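Long-range contact in bacteriophage virulence determinant (PDB 6GGR), which is probably a zinc-dependent metalloprotease of the PipA family, a prophage-encoded Salmonella effector that cleaves NF-kappaB subunits in host cells: residues 45-50 with 69-74. Numbering follows the deposited sequence.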
ATOM      1  N   LEU B  45       0.018  14.882  22.690  1.00 53.13           N
ATOM      2  CA  LEU B  45       0.696  13.820  21.952  1.00 60.77           C
ATOM      3  C   LEU B  45       0.871  14.184  20.483  1.00 60.25           C
ATOM      4  O   LEU B  45       1.888  13.843  19.869  1.00 54.08           O
ATOM      5  CB  LEU B  45      -0.089  12.515  22.079  1.00 43.36           C
ATOM      6  CG  LEU B  45      -0.288  11.967  23.491  1.00 53.07           C
ATOM      7  CD1 LEU B  45      -1.329  10.862  23.478  1.00 48.17           C
ATOM      8  CD2 LEU B  45       1.018  11.453  24.060  1.00 57.42           C
ATOM      9  N   ALA B  46      -0.119  14.861  19.897  1.00 60.03           N
ATOM     10  CA  ALA B  46      -0.019  15.255  18.495  1.00 56.80           C
ATOM     11  C   ALA B  46       1.197  16.145  18.261  1.00 56.64           C
ATOM     12  O   ALA B  46       1.980  15.915  17.331  1.00 56.92           O
ATOM     13  CB  ALA B  46      -1.300  15.968  18.063  1.00 49.04           C
ATOM     14  N   GLU B  47       1.362  17.178  19.093  1.00 53.77           N
ATOM     15  CA  GLU B  47       2.538  18.039  18.986  1.00 62.03           C
ATOM     16  C   GLU B  47       3.821  17.245  19.190  1.00 63.53           C
ATOM     17  O   GLU B  47       4.848  17.536  18.565  1.00 73.14           O
ATOM     18  CB  GLU B  47       2.449  19.179  20.002  1.00 67.03           C
ATOM     19  CG  GLU B  47       1.697  20.405  19.503  1.00 79.65           C
ATOM     20  CD  GLU B  47       1.425  21.418  20.599  1.00 99.23           C
ATOM     21  OE1 GLU B  47       2.213  21.480  21.567  1.00108.31           O
ATOM     22  OE2 GLU B  47       0.416  22.149  20.496  1.00106.30           O
ATOM     23  N   TYR B  48       3.785  16.238  20.065  1.00 60.81           N
ATOM     24  CA  TYR B  48       4.974  15.430  20.308  1.00 63.27           C
ATOM     25  C   TYR B  48       5.328  14.571  19.101  1.00 66.21           C
ATOM     26  O   TYR B  48       6.507  14.285  18.870  1.00 60.86           O
ATOM     27  CB  TYR B  48       4.769  14.539  21.537  1.00 56.72           C
ATOM     28  CG  TYR B  48       4.519  15.280  22.841  1.00 57.89           C
ATOM     29  CD1 TYR B  48       4.718  16.652  22.943  1.00 58.99           C
ATOM     30  CD2 TYR B  48       4.087  14.599  23.974  1.00 59.93           C
ATOM     31  CE1 TYR B  48       4.491  17.322  24.128  1.00 65.28           C
ATOM     32  CE2 TYR B  48       3.858  15.263  25.166  1.00 58.34           C
ATOM     33  CZ  TYR B  48       4.061  16.624  25.236  1.00 65.42           C
ATOM     34  OH  TYR B  48       3.835  17.296  26.415  1.00 73.52           O
ATOM     35  N   LEU B  49       4.331  14.150  18.322  1.00 51.72           N
ATOM     36  CA  LEU B  49       4.574  13.265  17.189  1.00 53.56           C
ATOM     37  C   LEU B  49       4.779  14.029  15.884  1.00 55.38           C
ATOM     38  O   LEU B  49       5.599  13.618  15.057  1.00 57.37           O
ATOM     39  CB  LEU B  49       3.411  12.282  17.033  1.00 47.23           C
ATOM     40  CG  LEU B  49       3.543  11.208  15.948  1.00 45.61           C
ATOM     41  CD1 LEU B  49       4.480  10.095  16.389  1.00 45.08           C
ATOM     42  CD2 LEU B  49       2.181  10.647  15.574  1.00 42.81           C
ATOM     43  N   ILE B  50       4.063  15.134  15.686  1.00 63.34           N
ATOM     44  CA  ILE B  50       4.008  15.830  14.403  1.00 68.22           C
ATOM     45  C   ILE B  50       4.646  17.205  14.546  1.00 59.74           C
ATOM     46  O   ILE B  50       4.311  17.961  15.466  1.00 60.35           O
ATOM     47  CB  ILE B  50       2.559  15.955  13.900  1.00 61.16           C
ATOM     48  CG1 ILE B  50       1.877  14.581  13.866  1.00 57.05           C
ATOM     49  CG2 ILE B  50       2.519  16.615  12.529  1.00 55.51           C
ATOM     50  CD1 ILE B  50       2.625  13.519  13.079  1.00 53.54           C
ATOM     51  N   GLU B  69      -7.513  18.889   9.026  1.00 74.52           N
ATOM     52  CA  GLU B  69      -8.521  17.839   9.145  1.00 73.25           C
ATOM     53  C   GLU B  69      -7.906  16.551   9.672  1.00 65.04           C
ATOM     54  O   GLU B  69      -8.423  15.940  10.615  1.00 56.97           O
ATOM     55  CB  GLU B  69      -9.188  17.601   7.789  1.00 72.48           C
ATOM     56  CG  GLU B  69     -10.060  18.759   7.322  1.00 82.25           C
ATOM     57  CD  GLU B  69     -10.362  18.714   5.833  1.00 88.87           C
ATOM     58  OE1 GLU B  69      -9.916  17.762   5.157  1.00 92.71           O
ATOM     59  OE2 GLU B  69     -11.047  19.633   5.338  1.00 88.43           O
ATOM     60  N   CYS B  70      -6.791  16.124   9.076  1.00 62.08           N
ATOM     61  CA  CYS B  70      -6.170  14.870   9.484  1.00 55.44           C
ATOM     62  C   CYS B  70      -5.535  14.989  10.865  1.00 47.73           C
ATOM     63  O   CYS B  70      -5.594  14.045  11.660  1.00 51.00           O
ATOM     64  CB  CYS B  70      -5.135  14.435   8.446  1.00 50.64           C
ATOM     65  SG  CYS B  70      -5.860  13.820   6.891  1.00 62.17           S
ATOM     66  N   ARG B  71      -4.932  16.140  11.174  1.00 54.59           N
ATOM     67  CA  ARG B  71      -4.307  16.315  12.482  1.00 51.59           C
ATOM     68  C   ARG B  71      -5.345  16.292  13.598  1.00 54.38           C
ATOM     69  O   ARG B  71      -5.106  15.718  14.667  1.00 46.67           O
ATOM     70  CB  ARG B  71      -3.520  17.626  12.530  1.00 53.42           C
ATOM     71  CG  ARG B  71      -2.519  17.672  13.675  1.00 51.55           C
ATOM     72  CD  ARG B  71      -2.134  19.090  14.065  1.00 57.71           C
ATOM     73  NE  ARG B  71      -1.187  19.086  15.179  1.00 69.80           N
ATOM     74  CZ  ARG B  71      -1.527  19.089  16.465  1.00 76.25           C
ATOM     75  NH1 ARG B  71      -2.803  19.104  16.832  1.00 82.25           N
ATOM     76  NH2 ARG B  71      -0.582  19.076  17.394  1.00 72.30           N
ATOM     77  N   GLU B  72      -6.495  16.932  13.378  1.00 59.03           N
ATOM     78  CA  GLU B  72      -7.568  16.897  14.366  1.00 61.35           C
ATOM     79  C   GLU B  72      -7.981  15.459  14.664  1.00 61.37           C
ATOM     80  O   GLU B  72      -8.115  15.066  15.827  1.00 58.01           O
ATOM     81  CB  GLU B  72      -8.757  17.717  13.865  1.00 68.20           C
ATOM     82  CG  GLU B  72      -9.884  17.878  14.875  1.00 82.20           C
ATOM     83  CD  GLU B  72     -10.956  16.812  14.747  1.00 95.10           C
ATOM     84  OE1 GLU B  72     -11.247  16.384  13.609  1.00 99.26           O
ATOM     85  OE2 GLU B  72     -11.509  16.402  15.788  1.00 98.09           O
ATOM     86  N   VAL B  73      -8.176  14.655  13.616  1.00 56.96           N
ATOM     87  CA  VAL B  73      -8.538  13.252  13.803  1.00 54.27           C
ATOM     88  C   VAL B  73      -7.401  12.500  14.482  1.00 48.21           C
ATOM     89  O   VAL B  73      -7.621  11.709  15.407  1.00 44.13           O
ATOM     90  CB  VAL B  73      -8.914  12.613  12.454  1.00 50.01           C
ATOM     91  CG1 VAL B  73      -9.131  11.101  12.600  1.00 49.22           C
ATOM     92  CG2 VAL B  73     -10.162  13.273  11.895  1.00 53.41           C
ATOM     93  N   LEU B  74      -6.168  12.728  14.025  1.00 47.07           N
ATOM     94  CA  LEU B  74      -5.023  12.048  14.622  1.00 49.70           C
ATOM     95  C   LEU B  74      -4.913  12.367  16.107  1.00 54.85           C
ATOM     96  O   LEU B  74      -4.598  11.487  16.917  1.00 46.37           O
ATOM     97  CB  LEU B  74      -3.737  12.441  13.891  1.00 46.59           C
ATOM     98  CG  LEU B  74      -2.436  11.865  14.456  1.00 42.66           C
ATOM     99  CD1 LEU B  74      -2.486  10.348  14.521  1.00 42.22           C
ATOM    100  CD2 LEU B  74      -1.246  12.311  13.633  1.00 40.02           C
TER
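A mixed apolar and charged packing contact sets the short helix 45-49 and the residue just after it, Ile-50, against the long helix 64-84; it is buried at Leu-49, Ile-50 and Leu-74, with the exposed Glu-47 beside Arg-71 at its margin. The two helical segments run at 120° to each other, their axes 10.4 Å apart at the closest, and no hydrogen bond links them. The closest CA pair, Ala-46 and Leu-74, is 7.1 Å apart, consistent with the small side chain of Ala-46. Arg-71 spans the gap: CG stands anti to the backbone N (chi1 -162°) and the chain runs extended to NE, laying its guanidinium over Ala-46. The methyl CB of Ala-46 sits over one face, off-centre toward the rim, 3.3 Å from Arg-71 NH2. Arg-71 NH2 also lies 3.2 Å from Glu-47 N, but both are donors, so they only touch. The Glu-47 chain crosses Arg-71 obliquely; OE2 of Glu-47 stays 4.5 Å from Arg-71 NH2 and well out of the guanidinium plane, so any attraction is probably that of charge alone. Leu-74, also with CG anti to the backbone N (chi1 177°), meets Ile-50 tip to tip, Leu-74 CD2 lying 3.9 Å from Ile-50 CG1. Leu-49 CD2 lies 4.3 Å from Leu-74 CD2. Leu-109 of strand 107-111 packs on both Ile-50 and Arg-71, while Phe-164 of helix 160-173 packs on Leu-74. That helix carries His-166 and His-170, the HxxxH pattern of zinc metalloproteases, which with Asp-177 bind zinc in this PipA-family protein, though this chain holds none here.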